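Local coordinates for protein putative fimbrium tip subunit Fim1C (Bacteroides ovatus, PDB 4EPS) that is probably a component of the fimbrial tip, the end of the cell-surface filaments that mediate adhesion and biofilm formation, at residues 132-137 with 153-159; 61-65 with 91-96; 88-92 with 109-113; 33-37 with 251-255; 119-123 with 219-223. All coordinates share one frame; numbering follows the deposited sequence. Where two conformers were deposited one is given.

Contact 1 (132-137 with 153-159); sequences QDLMTS and FQLTHRM
D133 OD1 takes two hydrogen bonds, one from H157 ND1 at 2.7 Å and one from a water that also donates to L134 O and accepts from M159 N. This His-carboxylate pair sits where strand 135-145 begins, beside its antiparallel beta-hairpin partner 148-174. ND1 meets OD1 on the syn side, 27° out of the carboxylate plane, while OD1 lies in the plane of the imidazole. The other ring nitrogen, H157 NE2, bonds to D19, so both nitrogens of the buried ring are engaged and its rotation is fixed. Over one face lies selenomethionine M135, in the conformer given, its CG 3.7 Å from the ring centroid and its SE 4.0 Å from it, a CH-pi and a selenium-aromatic contact together. M135 and H157 form a non-hydrogen-bonded pair; the next pair, T136 with T156, is hydrogen-bonded in both directions, and R158 N adds a further backbone bond to L134 O just past the paired residues. On the T136 face, R158 runs alongside L134, then bends at chi2 and chi3 and crosses T136. Its guanidinium is shared with D108 and E249 through salt bridges, and in this one of its two conformers NH1 gives T136 OG1 an in-plane hydrogen bond of 2.9 Å.

Contact 2 (61-65 with 91-96); sequences NNMPF and YYPYQS. With GOL (glycerol), chain B.
The backbones of 61-65 and 91-96 stay well apart, P64 and Y94 lying 6.7 Å from CA to CA, and N62 carries a positive phi of 59°, as part of a G1 beta bulge. Side chains therefore bridge the gap, above all the amide of N62. Its chi1 of -165° swings this amide away from its own backbone N, between Y91 and the 95-96 backbone. Its OD1 accepts from Y91 OH at 2.6 Å, the hydroxyl being tilted 18° from the carbonyl plane, and its ND2 donates to Q95 O at 2.8 Å, nearly along the C=O axis. Y91 OH in turn accepts from Q95 N, so it links strand 87-92, the backbone of Q95 and N62. In the bulge, on strand 55-67, N62 and M63 both face L48, and the contact thus joins it to the chain leaving strand 87-92 through the cis peptide before P93. P64 packs alongside Y94, its CB over one ring face, 3.7 Å from the centroid, while N62 O lies in the plane at the ring edge. A glycerol, probably from crystallisation, accepts from N62 ND2 through O2, which donates to S96 O. A water donates to N62 O and bonds to Y94 OH.

Contact 3 (88-92 with 109-113); sequences FYAYY and FFAPL
Y89 and F109 stack face to face, their ring centroids 4.2 Å apart and the planes only 16° from parallel. F109 extends its ring away from its own backbone N (chi1 -175°), which lays CG over the centre of the Y89 ring and brings F109 CB to 3.5 Å from Y89 CE2. F110 turns the other way about its first bond, CG anti to the carbonyl carbon, and enters between F109 and Y91: one face of its ring receives F109 CD2, the opposite face Y91 CB, at 4.1 Å from the centroid. F110 CE2 also reaches the strand, 3.7 Å from Y89 CB. The Y91 ring is inclined to that of F110 by 52°, and L113 CD2 touches Y91 CD2 at 3.8 Å. F109 also meets F49 edge to face. Y89 and Y91, alternate residues of strand 87-92, thus turn the same way, giving an aromatic layer between this strand of the fimbrillin-like domain and the chain entering helix 111-115, with F110 at the helix N-cap position.

Contact 4 (33-37 with 251-255); sequences DTGFV and KYKRF
An edge-to-face aromatic pair holds the irregular 33-37 segment against strand 251-256, at the surface of the fimbrillin-like domain. The edge of F36 is directed at the face of Y252, with planes 77° apart and centroids separated by 5.0 Å. F36 CD2 and CE2 do the touching, CE2 standing 3.6 Å from Y252 CD2 and off-centre, toward the rim of the tyrosine ring. Y252 carries its ring between the backbone N and the carbonyl carbon (chi1 73°), a rotation that presents a ring face to F36. G35 CA comes to the edge of the same ring, 4.3 Å from Y252 CE2, and the loop turns there at positive phi. Just before it, an Asx turn is closed by G35 N and D33 OD2 at 3.0 Å, although D33 is poorly ordered. In one of its two conformers R254 brings NH2 obliquely up to F36 CZ, while its salt bridge is with E217. F36 also packs on L161 and V163 of strand 148-174 and on E217 and R219 of strand 217-222, so its ring spans three strands.

Contact 5 (119-123 with 219-223); sequences LTTEQ and RLLRK
A glutamine side chain takes the place of a strand neighbour: the amide of Q123 pairs with both backbone polar groups of L221, on strand 217-222. L221 N donates to Q123 OE1 at 2.7 Å, in the carbonyl plane and on a lone pair, and Q123 NE2 returns a bond to L221 O at 3.1 Å. The other hydrogen of NE2 goes to T120 O, 2.9 Å away and in the amide plane, tying the loop across itself. Q123 reaches the strand because its chain is extended beyond CG (chi2 172°), and the L220 side chain crosses that of Q123 at about a right angle, its CD1 3.6 Å from Q123 NE2. Further along, L119 presses CD2 onto the strand backbone, 3.5 Å from R222 C and close to L221 O. T121 CG2 lies obliquely against the guanidinium of R222. Two waters complete the join: one donates to L221 O and accepts from R222 NH1, the other accepts from K223 NZ and donates to L119 O. The loop is also bonded to S208 of the adjoining strand 206-212 through the backbones of T121 and Q123. The Q123 amide thus makes three bonds, OE1 accepting one and NE2 donating two, consistent with a join that rests largely on hydrogen bonds, with L119 adding apolar cover.

How the contacts relate
Contacts 1 and 3 are buried, contact 5 is partly so, and contacts 2 and 4 lie at the surface. Contacts 2 and 3 share Y91 on strand 87-92 and use different parts of it, the hydroxyl in one and the ring and CB in the other. That strand adjoins 135-145, which contact 1 pairs with 148-174, through M135 N to Y92 O and S137 OG to A90 N. Contact 1 meets contact 5 where Q132 OE1 receives T120 N, and R219 of contact 5 touches F36 of contact 4. Contact 3 is aromatic and apolar, and contact 4 chiefly aromatic; backbone pairing and a His-carboxylate bond mark contact 1, whereas side-chain amides join the segments in contacts 2 and 5.

Contact 1 (132-137 with 153-159)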
# COMPACT_ATOMS: atom_id res chain seq x y z
N GLN A 132 44.66 -10.76 11.63
CA GLN A 132 44.40 -11.34 12.95
C GLN A 132 43.61 -12.66 12.91
O GLN A 132 43.41 -13.29 13.96
CB GLN A 132 43.62 -10.30 13.77
CG GLN A 132 44.39 -8.97 13.90
CD GLN A 132 43.90 -8.15 15.04
OE1 GLN A 132 44.15 -8.48 16.20
NE2 GLN A 132 43.27 -7.04 14.76
N ASP A 133 43.16 -13.06 11.71
CA ASP A 133 42.32 -14.24 11.51
C ASP A 133 43.18 -15.49 11.37
O ASP A 133 43.38 -16.02 10.28
CB ASP A 133 41.39 -14.04 10.30
CG ASP A 133 40.25 -15.06 10.24
OD1 ASP A 133 40.11 -15.86 11.21
OD2 ASP A 133 39.48 -15.03 9.25
N LEU A 134 43.67 -15.99 12.51
CA LEU A 134 44.55 -17.15 12.52
C LEU A 134 43.81 -18.44 12.11
O LEU A 134 42.76 -18.77 12.66
CB LEU A 134 45.19 -17.31 13.93
CG LEU A 134 46.07 -18.56 14.13
CD1 LEU A 134 47.34 -18.50 13.27
CD2 LEU A 134 46.47 -18.71 15.61
N MSE A 135 44.40 -19.15 11.13
CA MSE A 135 43.88 -20.41 10.60
C MSE A 135 44.98 -21.43 10.50
O MSE A 135 46.08 -21.09 10.06
CB MSE A 135 43.27 -20.22 9.20
CG MSE A 135 42.06 -19.35 9.17
SE MSE A 135 41.57 -19.24 7.29
CE MSE A 135 41.48 -17.34 7.17
N THR A 136 44.71 -22.68 10.89
CA THR A 136 45.75 -23.71 10.83
C THR A 136 45.22 -25.02 10.28
O THR A 136 44.02 -25.29 10.36
CB THR A 136 46.31 -23.96 12.26
OG1 THR A 136 45.23 -24.43 13.09
CG2 THR A 136 46.99 -22.72 12.88
N SER A 137 46.13 -25.87 9.82
CA SER A 137 45.82 -27.23 9.38
C SER A 137 46.32 -28.24 10.39
O SER A 137 47.20 -27.94 11.21
CB SER A 137 46.47 -27.51 8.02
OG SER A 137 47.81 -27.96 8.18
N PHE A 153 45.31 -28.58 1.71
CA PHE A 153 45.10 -28.31 3.13
C PHE A 153 43.68 -27.89 3.44
O PHE A 153 43.06 -27.13 2.68
CB PHE A 153 46.04 -27.19 3.60
CG PHE A 153 47.50 -27.55 3.56
CD1 PHE A 153 48.07 -28.32 4.57
CD2 PHE A 153 48.30 -27.16 2.49
CE1 PHE A 153 49.42 -28.67 4.53
CE2 PHE A 153 49.66 -27.51 2.46
CZ PHE A 153 50.19 -28.28 3.47
N GLN A 154 43.20 -28.35 4.59
CA GLN A 154 41.93 -27.90 5.18
C GLN A 154 42.33 -27.00 6.37
O GLN A 154 42.98 -27.50 7.29
CB GLN A 154 41.08 -29.11 5.67
CG GLN A 154 40.62 -30.06 4.57
CD GLN A 154 39.58 -29.45 3.68
OE1 GLN A 154 38.78 -28.62 4.09
NE2 GLN A 154 39.65 -29.76 2.41
N LEU A 155 41.98 -25.71 6.34
CA LEU A 155 42.31 -24.78 7.43
C LEU A 155 41.12 -24.53 8.32
O LEU A 155 40.01 -24.39 7.80
CB LEU A 155 42.81 -23.41 6.91
CG LEU A 155 44.02 -23.38 5.97
CD1 LEU A 155 44.41 -21.93 5.69
CD2 LEU A 155 45.23 -24.14 6.55
N THR A 156 41.35 -24.46 9.64
CA THR A 156 40.28 -24.16 10.59
C THR A 156 40.68 -22.86 11.33
O THR A 156 41.86 -22.66 11.62
CB THR A 156 40.05 -25.38 11.51
OG1 THR A 156 39.85 -26.54 10.69
CG2 THR A 156 38.84 -25.22 12.41
N HIS A 157 39.71 -22.00 11.62
CA HIS A 157 39.91 -20.73 12.33
C HIS A 157 40.14 -21.03 13.81
O HIS A 157 39.38 -21.81 14.42
CB HIS A 157 38.71 -19.80 12.13
CG HIS A 157 38.52 -19.35 10.71
ND1 HIS A 157 38.91 -18.09 10.31
CD2 HIS A 157 38.02 -20.02 9.65
CE1 HIS A 157 38.58 -18.00 9.02
NE2 HIS A 157 38.05 -19.14 8.58
N ARG A 158 41.19 -20.42 14.38
CA ARG A 158 41.54 -20.66 15.78
C ARG A 158 40.84 -19.68 16.74
O ARG A 158 40.74 -19.97 17.93
CB ARG A 158 43.07 -20.59 15.96
CG ARG A 158 43.81 -21.68 15.16
CD ARG A 158 43.33 -23.09 15.49
NE ARG A 158 43.80 -23.51 16.81
CZ ARG A 158 44.85 -24.31 17.02
NH1 ARG A 158 45.52 -24.81 15.99
NH2 ARG A 158 45.22 -24.62 18.25
N MSE A 159 40.37 -18.54 16.23
CA MSE A 159 39.68 -17.57 17.09
C MSE A 159 38.18 -17.86 17.08
O MSE A 159 37.71 -18.73 16.33
CB MSE A 159 39.96 -16.12 16.59
CG MSE A 159 41.45 -15.72 16.65
SE MSE A 159 42.17 -15.84 18.48
CE MSE A 159 43.33 -17.43 18.28
O HOH W 1 40.73 -17.25 13.54
O HOH W 2 42.44 -27.95 10.80

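Contact 2 (61-65 with 91-96)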
# COMPACT_ATOMS: atom_id res chain seq x y z
N ASN A 61 60.60 -25.23 6.31
CA ASN A 61 60.46 -24.73 7.66
C ASN A 61 59.94 -23.31 7.59
O ASN A 61 60.70 -22.39 7.29
CB ASN A 61 61.83 -24.81 8.39
CG ASN A 61 61.78 -24.52 9.87
OD1 ASN A 61 60.82 -23.97 10.41
ND2 ASN A 61 62.83 -24.90 10.58
N ASN A 62 58.60 -23.14 7.77
CA ASN A 62 57.93 -21.84 7.66
C ASN A 62 58.15 -21.26 6.26
O ASN A 62 58.50 -20.09 6.11
CB ASN A 62 58.38 -20.86 8.76
CG ASN A 62 57.45 -19.69 8.88
OD1 ASN A 62 56.26 -19.82 8.61
ND2 ASN A 62 57.98 -18.51 9.20
N MSE A 63 57.97 -22.09 5.23
CA MSE A 63 58.15 -21.65 3.86
C MSE A 63 56.93 -20.84 3.40
O MSE A 63 55.81 -21.33 3.49
CB MSE A 63 58.40 -22.86 2.96
CG MSE A 63 58.79 -22.49 1.55
SE MSE A 63 58.99 -24.11 0.44
CE MSE A 63 60.00 -25.02 1.43
N PRO A 64 57.14 -19.59 2.91
CA PRO A 64 55.99 -18.77 2.52
C PRO A 64 55.47 -19.04 1.11
O PRO A 64 56.24 -19.23 0.17
CB PRO A 64 56.52 -17.34 2.61
CG PRO A 64 58.02 -17.47 2.33
CD PRO A 64 58.43 -18.85 2.79
N PHE A 65 54.14 -19.00 0.97
CA PHE A 65 53.46 -19.10 -0.31
C PHE A 65 52.47 -17.97 -0.39
O PHE A 65 51.78 -17.71 0.59
CB PHE A 65 52.77 -20.47 -0.48
CG PHE A 65 53.76 -21.57 -0.73
CD1 PHE A 65 54.35 -22.24 0.33
CD2 PHE A 65 54.18 -21.87 -2.02
CE1 PHE A 65 55.31 -23.23 0.10
CE2 PHE A 65 55.14 -22.85 -2.24
CZ PHE A 65 55.69 -23.54 -1.18
N TYR A 91 49.60 -22.82 7.81
CA TYR A 91 48.87 -21.83 8.62
C TYR A 91 48.78 -20.53 7.86
O TYR A 91 49.61 -20.22 7.00
CB TYR A 91 49.52 -21.61 10.02
CG TYR A 91 50.78 -20.78 9.94
CD1 TYR A 91 51.97 -21.32 9.45
CD2 TYR A 91 50.77 -19.42 10.24
CE1 TYR A 91 53.12 -20.55 9.32
CE2 TYR A 91 51.90 -18.62 10.06
CZ TYR A 91 53.08 -19.20 9.62
OH TYR A 91 54.20 -18.43 9.42
N TYR A 92 47.80 -19.74 8.26
CA TYR A 92 47.53 -18.41 7.76
C TYR A 92 47.27 -17.48 8.96
O TYR A 92 46.52 -17.90 9.84
CB TYR A 92 46.28 -18.45 6.85
CG TYR A 92 45.83 -17.06 6.43
CD1 TYR A 92 44.97 -16.32 7.24
CD2 TYR A 92 46.34 -16.46 5.28
CE1 TYR A 92 44.63 -15.01 6.91
CE2 TYR A 92 45.98 -15.16 4.93
CZ TYR A 92 45.13 -14.44 5.75
OH TYR A 92 44.78 -13.16 5.40
N PRO A 93 47.67 -16.19 8.94
CA PRO A 93 48.55 -15.53 7.96
C PRO A 93 50.01 -15.77 8.30
O PRO A 93 50.38 -15.80 9.48
CB PRO A 93 48.17 -14.04 8.10
CG PRO A 93 47.78 -13.90 9.58
CD PRO A 93 47.29 -15.27 10.04
N TYR A 94 50.84 -15.93 7.25
CA TYR A 94 52.28 -16.15 7.38
C TYR A 94 52.91 -15.13 8.32
O TYR A 94 52.62 -13.94 8.22
CB TYR A 94 52.93 -16.04 5.98
CG TYR A 94 54.44 -16.02 6.01
CD1 TYR A 94 55.17 -17.19 6.20
CD2 TYR A 94 55.15 -14.83 5.82
CE1 TYR A 94 56.57 -17.18 6.25
CE2 TYR A 94 56.54 -14.81 5.84
CZ TYR A 94 57.25 -15.98 6.06
OH TYR A 94 58.62 -15.96 6.09
N GLN A 95 53.79 -15.62 9.21
CA GLN A 95 54.58 -14.84 10.18
C GLN A 95 56.05 -15.11 9.88
O GLN A 95 56.44 -16.27 9.75
CB GLN A 95 54.24 -15.26 11.63
CG GLN A 95 52.75 -15.16 12.03
CD GLN A 95 52.21 -13.75 12.02
OE1 GLN A 95 52.64 -12.89 12.79
NE2 GLN A 95 51.25 -13.49 11.15
N SER A 96 56.86 -14.04 9.73
CA SER A 96 58.31 -14.13 9.49
C SER A 96 59.02 -14.88 10.62
O SER A 96 59.96 -15.63 10.35
CB SER A 96 58.93 -12.74 9.36
OG SER A 96 58.70 -12.21 8.07
C1 GOL B . 61.42 -19.58 11.65
O1 GOL B . 61.16 -18.39 12.39
C2 GOL B . 61.90 -19.24 10.26
O2 GOL B . 60.86 -18.55 9.55
C3 GOL B . 62.30 -20.50 9.52
O3 GOL B . 62.71 -20.21 8.19
O HOH W 3 60.41 -18.20 6.30

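Contact 3 (88-92 with 109-113)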
# COMPACT_ATOMS: atom_id res chain seq x y z
N PHE A 88 52.67 -32.80 6.56
CA PHE A 88 52.73 -31.39 6.14
C PHE A 88 51.72 -30.59 6.93
O PHE A 88 50.64 -31.09 7.26
CB PHE A 88 52.50 -31.20 4.62
CG PHE A 88 53.58 -31.83 3.76
CD1 PHE A 88 53.50 -33.18 3.40
CD2 PHE A 88 54.68 -31.10 3.35
CE1 PHE A 88 54.50 -33.76 2.62
CE2 PHE A 88 55.66 -31.67 2.53
CZ PHE A 88 55.57 -33.01 2.19
N TYR A 89 52.08 -29.33 7.24
CA TYR A 89 51.22 -28.42 8.02
C TYR A 89 51.21 -27.07 7.39
O TYR A 89 52.26 -26.61 6.92
CB TYR A 89 51.74 -28.27 9.46
CG TYR A 89 51.79 -29.54 10.27
CD1 TYR A 89 52.90 -30.37 10.23
CD2 TYR A 89 50.73 -29.90 11.09
CE1 TYR A 89 52.95 -31.54 10.97
CE2 TYR A 89 50.77 -31.07 11.85
CZ TYR A 89 51.89 -31.88 11.79
OH TYR A 89 51.95 -33.01 12.55
N ALA A 90 50.07 -26.39 7.41
CA ALA A 90 50.04 -25.02 6.88
C ALA A 90 49.26 -24.10 7.83
O ALA A 90 48.37 -24.56 8.54
CB ALA A 90 49.43 -24.97 5.49
N TYR A 91 49.60 -22.82 7.81
CA TYR A 91 48.87 -21.83 8.62
C TYR A 91 48.78 -20.53 7.86
O TYR A 91 49.61 -20.22 7.00
CB TYR A 91 49.52 -21.61 10.02
CG TYR A 91 50.78 -20.78 9.94
CD1 TYR A 91 51.97 -21.32 9.45
CD2 TYR A 91 50.77 -19.42 10.24
CE1 TYR A 91 53.12 -20.55 9.32
CE2 TYR A 91 51.90 -18.62 10.06
CZ TYR A 91 53.08 -19.20 9.62
OH TYR A 91 54.20 -18.43 9.42
N TYR A 92 47.80 -19.74 8.26
CA TYR A 92 47.53 -18.41 7.76
C TYR A 92 47.27 -17.48 8.96
O TYR A 92 46.52 -17.90 9.84
CB TYR A 92 46.28 -18.45 6.85
CG TYR A 92 45.83 -17.06 6.43
CD1 TYR A 92 44.97 -16.32 7.24
CD2 TYR A 92 46.34 -16.46 5.28
CE1 TYR A 92 44.63 -15.01 6.91
CE2 TYR A 92 45.98 -15.16 4.93
CZ TYR A 92 45.13 -14.44 5.75
OH TYR A 92 44.78 -13.16 5.40
N PHE A 109 50.20 -29.34 16.52
CA PHE A 109 51.44 -28.71 16.04
C PHE A 109 51.46 -27.18 16.21
O PHE A 109 52.54 -26.62 16.42
CB PHE A 109 51.68 -29.06 14.57
CG PHE A 109 52.98 -28.58 13.96
CD1 PHE A 109 54.18 -29.24 14.24
CD2 PHE A 109 53.00 -27.53 13.06
CE1 PHE A 109 55.38 -28.83 13.65
CE2 PHE A 109 54.20 -27.13 12.45
CZ PHE A 109 55.38 -27.78 12.74
N PHE A 110 50.31 -26.49 16.07
CA PHE A 110 50.31 -25.03 16.18
C PHE A 110 49.75 -24.52 17.54
O PHE A 110 49.41 -23.34 17.65
CB PHE A 110 49.52 -24.41 15.02
CG PHE A 110 50.15 -24.60 13.66
CD1 PHE A 110 51.29 -23.89 13.29
CD2 PHE A 110 49.56 -25.43 12.71
CE1 PHE A 110 51.84 -24.02 12.01
CE2 PHE A 110 50.12 -25.57 11.43
CZ PHE A 110 51.24 -24.86 11.08
N ALA A 111 49.70 -25.39 18.57
CA ALA A 111 49.22 -25.00 19.91
C ALA A 111 49.93 -23.71 20.44
O ALA A 111 49.20 -22.80 20.86
CB ALA A 111 49.38 -26.14 20.90
N PRO A 112 51.29 -23.55 20.37
CA PRO A 112 51.90 -22.30 20.89
C PRO A 112 51.57 -21.05 20.07
O PRO A 112 51.46 -19.97 20.62
CB PRO A 112 53.40 -22.59 20.85
CG PRO A 112 53.50 -24.11 20.77
CD PRO A 112 52.34 -24.49 19.93
N LEU A 113 51.43 -21.20 18.74
CA LEU A 113 51.05 -20.07 17.87
C LEU A 113 49.68 -19.55 18.30
O LEU A 113 49.52 -18.35 18.51
CB LEU A 113 51.05 -20.53 16.41
CG LEU A 113 50.60 -19.51 15.35
CD1 LEU A 113 51.56 -18.29 15.29
CD2 LEU A 113 50.48 -20.21 13.98

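Contact 4 (33-37 with 251-255)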
# COMPACT_ATOMS: atom_id res chain seq x y z
N ASP A 33 24.24 -24.03 8.09
CA ASP A 33 24.67 -23.48 6.80
C ASP A 33 26.21 -23.61 6.62
O ASP A 33 26.89 -24.27 7.42
CB ASP A 33 24.22 -22.00 6.66
CG ASP A 33 24.87 -21.00 7.61
OD1 ASP A 33 24.56 -21.05 8.82
OD2 ASP A 33 25.64 -20.14 7.13
N THR A 34 26.74 -22.97 5.55
CA THR A 34 28.15 -22.94 5.17
C THR A 34 29.00 -22.18 6.22
O THR A 34 30.17 -22.51 6.43
CB THR A 34 28.28 -22.27 3.77
OG1 THR A 34 27.20 -22.69 2.93
CG2 THR A 34 29.60 -22.57 3.09
N GLY A 35 28.41 -21.16 6.84
CA GLY A 35 29.10 -20.30 7.79
C GLY A 35 29.94 -19.29 7.04
O GLY A 35 29.66 -18.99 5.88
N PHE A 36 30.98 -18.74 7.68
CA PHE A 36 31.85 -17.74 7.07
C PHE A 36 33.07 -18.42 6.54
O PHE A 36 33.95 -18.84 7.31
CB PHE A 36 32.23 -16.64 8.07
CG PHE A 36 31.06 -15.84 8.56
CD1 PHE A 36 30.62 -14.72 7.86
CD2 PHE A 36 30.37 -16.22 9.71
CE1 PHE A 36 29.50 -13.99 8.31
CE2 PHE A 36 29.27 -15.47 10.17
CZ PHE A 36 28.84 -14.37 9.46
N VAL A 37 33.13 -18.53 5.21
CA VAL A 37 34.22 -19.20 4.51
C VAL A 37 35.07 -18.16 3.83
O VAL A 37 34.59 -17.36 3.03
CB VAL A 37 33.69 -20.25 3.50
CG1 VAL A 37 34.83 -20.86 2.69
CG2 VAL A 37 32.90 -21.36 4.20
N LYS A 251 34.00 -20.99 15.78
CA LYS A 251 32.55 -20.84 15.72
C LYS A 251 32.16 -19.39 15.95
O LYS A 251 32.95 -18.62 16.49
CB LYS A 251 31.86 -21.75 16.76
CG LYS A 251 32.17 -23.24 16.52
CD LYS A 251 31.20 -24.14 17.23
CE LYS A 251 31.45 -25.59 16.88
NZ LYS A 251 30.37 -26.47 17.42
N TYR A 252 30.96 -19.03 15.51
CA TYR A 252 30.46 -17.68 15.71
C TYR A 252 29.16 -17.67 16.52
O TYR A 252 28.37 -18.62 16.48
CB TYR A 252 30.25 -16.93 14.36
CG TYR A 252 29.06 -17.39 13.55
CD1 TYR A 252 27.78 -16.88 13.79
CD2 TYR A 252 29.22 -18.27 12.48
CE1 TYR A 252 26.69 -17.28 13.02
CE2 TYR A 252 28.14 -18.64 11.67
CZ TYR A 252 26.88 -18.16 11.96
OH TYR A 252 25.82 -18.53 11.17
N LYS A 253 28.93 -16.55 17.17
CA LYS A 253 27.69 -16.27 17.88
C LYS A 253 27.11 -15.02 17.24
O LYS A 253 27.79 -13.98 17.23
CB LYS A 253 27.96 -16.09 19.39
CG LYS A 253 26.78 -15.49 20.18
CD LYS A 253 25.49 -16.29 20.15
CE LYS A 253 24.37 -15.45 20.73
NZ LYS A 253 23.03 -16.10 20.57
N ARG A 254 25.89 -15.13 16.71
CA ARG A 254 25.23 -13.98 16.10
C ARG A 254 24.23 -13.38 17.07
O ARG A 254 23.33 -14.07 17.55
CB ARG A 254 24.55 -14.34 14.77
CG ARG A 254 23.86 -13.14 14.11
CD ARG A 254 23.18 -13.51 12.79
NE ARG A 254 24.05 -13.27 11.63
CZ ARG A 254 24.53 -14.22 10.84
NH1 ARG A 254 24.24 -15.50 11.07
NH2 ARG A 254 25.30 -13.91 9.80
N PHE A 255 24.39 -12.09 17.36
CA PHE A 255 23.47 -11.36 18.24
C PHE A 255 22.53 -10.55 17.35
O PHE A 255 22.99 -9.64 16.66
CB PHE A 255 24.24 -10.43 19.17
CG PHE A 255 25.14 -11.12 20.16
CD1 PHE A 255 24.66 -11.53 21.40
CD2 PHE A 255 26.48 -11.36 19.85
CE1 PHE A 255 25.51 -12.15 22.33
CE2 PHE A 255 27.33 -11.97 20.79
CZ PHE A 255 26.84 -12.36 22.02

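Contact 5 (119-123 with 219-223)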
# COMPACT_ATOMS: atom_id res chain seq x y z
N LEU A 119 45.27 -10.76 19.84
CA LEU A 119 44.14 -10.22 19.12
C LEU A 119 43.79 -8.86 19.67
O LEU A 119 43.72 -8.69 20.88
CB LEU A 119 43.01 -11.23 19.32
CG LEU A 119 41.91 -11.32 18.33
CD1 LEU A 119 42.43 -11.78 16.96
CD2 LEU A 119 40.89 -12.28 18.84
N THR A 120 43.60 -7.88 18.78
CA THR A 120 43.20 -6.53 19.20
C THR A 120 41.75 -6.29 18.76
O THR A 120 41.21 -7.05 17.96
CB THR A 120 44.14 -5.46 18.63
OG1 THR A 120 43.78 -5.22 17.27
CG2 THR A 120 45.63 -5.81 18.80
N THR A 121 41.16 -5.20 19.25
CA THR A 121 39.79 -4.87 18.90
C THR A 121 39.75 -3.88 17.72
O THR A 121 38.68 -3.33 17.44
CB THR A 121 39.07 -4.35 20.14
OG1 THR A 121 39.80 -3.26 20.69
CG2 THR A 121 38.84 -5.44 21.22
N GLU A 122 40.89 -3.68 17.02
CA GLU A 122 40.96 -2.80 15.83
C GLU A 122 40.89 -3.69 14.58
O GLU A 122 41.90 -4.27 14.16
CB GLU A 122 42.24 -1.93 15.89
CG GLU A 122 42.13 -0.78 16.88
CD GLU A 122 40.98 0.19 16.62
OE1 GLU A 122 40.84 0.66 15.47
OE2 GLU A 122 40.19 0.43 17.57
N GLN A 123 39.67 -3.89 14.06
CA GLN A 123 39.45 -4.81 12.94
C GLN A 123 38.55 -4.18 11.87
O GLN A 123 37.95 -4.91 11.07
CB GLN A 123 38.79 -6.12 13.49
CG GLN A 123 39.67 -6.93 14.49
CD GLN A 123 38.91 -8.07 15.13
OE1 GLN A 123 38.01 -8.66 14.51
NE2 GLN A 123 39.29 -8.45 16.35
N ARG A 219 31.27 -7.71 12.48
CA ARG A 219 32.00 -8.93 12.85
C ARG A 219 33.23 -8.58 13.64
O ARG A 219 33.91 -7.61 13.33
CB ARG A 219 32.36 -9.77 11.60
CG ARG A 219 31.10 -10.23 10.87
CD ARG A 219 31.30 -11.43 9.97
NE ARG A 219 31.98 -11.11 8.71
CZ ARG A 219 31.37 -10.78 7.57
NH1 ARG A 219 30.04 -10.70 7.52
NH2 ARG A 219 32.08 -10.52 6.49
N LEU A 220 33.51 -9.35 14.69
CA LEU A 220 34.66 -9.09 15.54
C LEU A 220 35.25 -10.40 16.00
O LEU A 220 34.56 -11.16 16.68
CB LEU A 220 34.22 -8.24 16.76
CG LEU A 220 35.33 -7.86 17.74
CD1 LEU A 220 36.20 -6.73 17.14
CD2 LEU A 220 34.72 -7.38 19.03
N LEU A 221 36.52 -10.65 15.67
CA LEU A 221 37.22 -11.83 16.18
C LEU A 221 37.50 -11.65 17.67
O LEU A 221 37.87 -10.55 18.10
CB LEU A 221 38.54 -12.07 15.44
CG LEU A 221 38.41 -12.38 13.95
CD1 LEU A 221 39.72 -12.08 13.24
CD2 LEU A 221 37.95 -13.82 13.72
N ARG A 222 37.30 -12.74 18.46
CA ARG A 222 37.52 -12.77 19.92
C ARG A 222 38.27 -14.03 20.30
O ARG A 222 38.19 -15.03 19.59
CB ARG A 222 36.17 -12.72 20.69
CG ARG A 222 35.28 -11.46 20.42
CD ARG A 222 35.87 -10.18 20.99
NE ARG A 222 36.00 -10.22 22.45
CZ ARG A 222 36.85 -9.48 23.16
NH1 ARG A 222 37.70 -8.66 22.54
NH2 ARG A 222 36.88 -9.58 24.48
N LYS A 223 39.02 -13.97 21.39
CA LYS A 223 39.73 -15.17 21.84
C LYS A 223 38.73 -16.21 22.34
O LYS A 223 37.75 -15.84 22.99
CB LYS A 223 40.73 -14.83 22.95
CG LYS A 223 42.02 -14.23 22.42
CD LYS A 223 42.92 -13.82 23.58
CE LYS A 223 44.24 -13.29 23.10
NZ LYS A 223 45.06 -12.74 24.21
O HOH W 4 45.20 -10.23 22.94
O HOH W 5 38.85 -8.66 19.85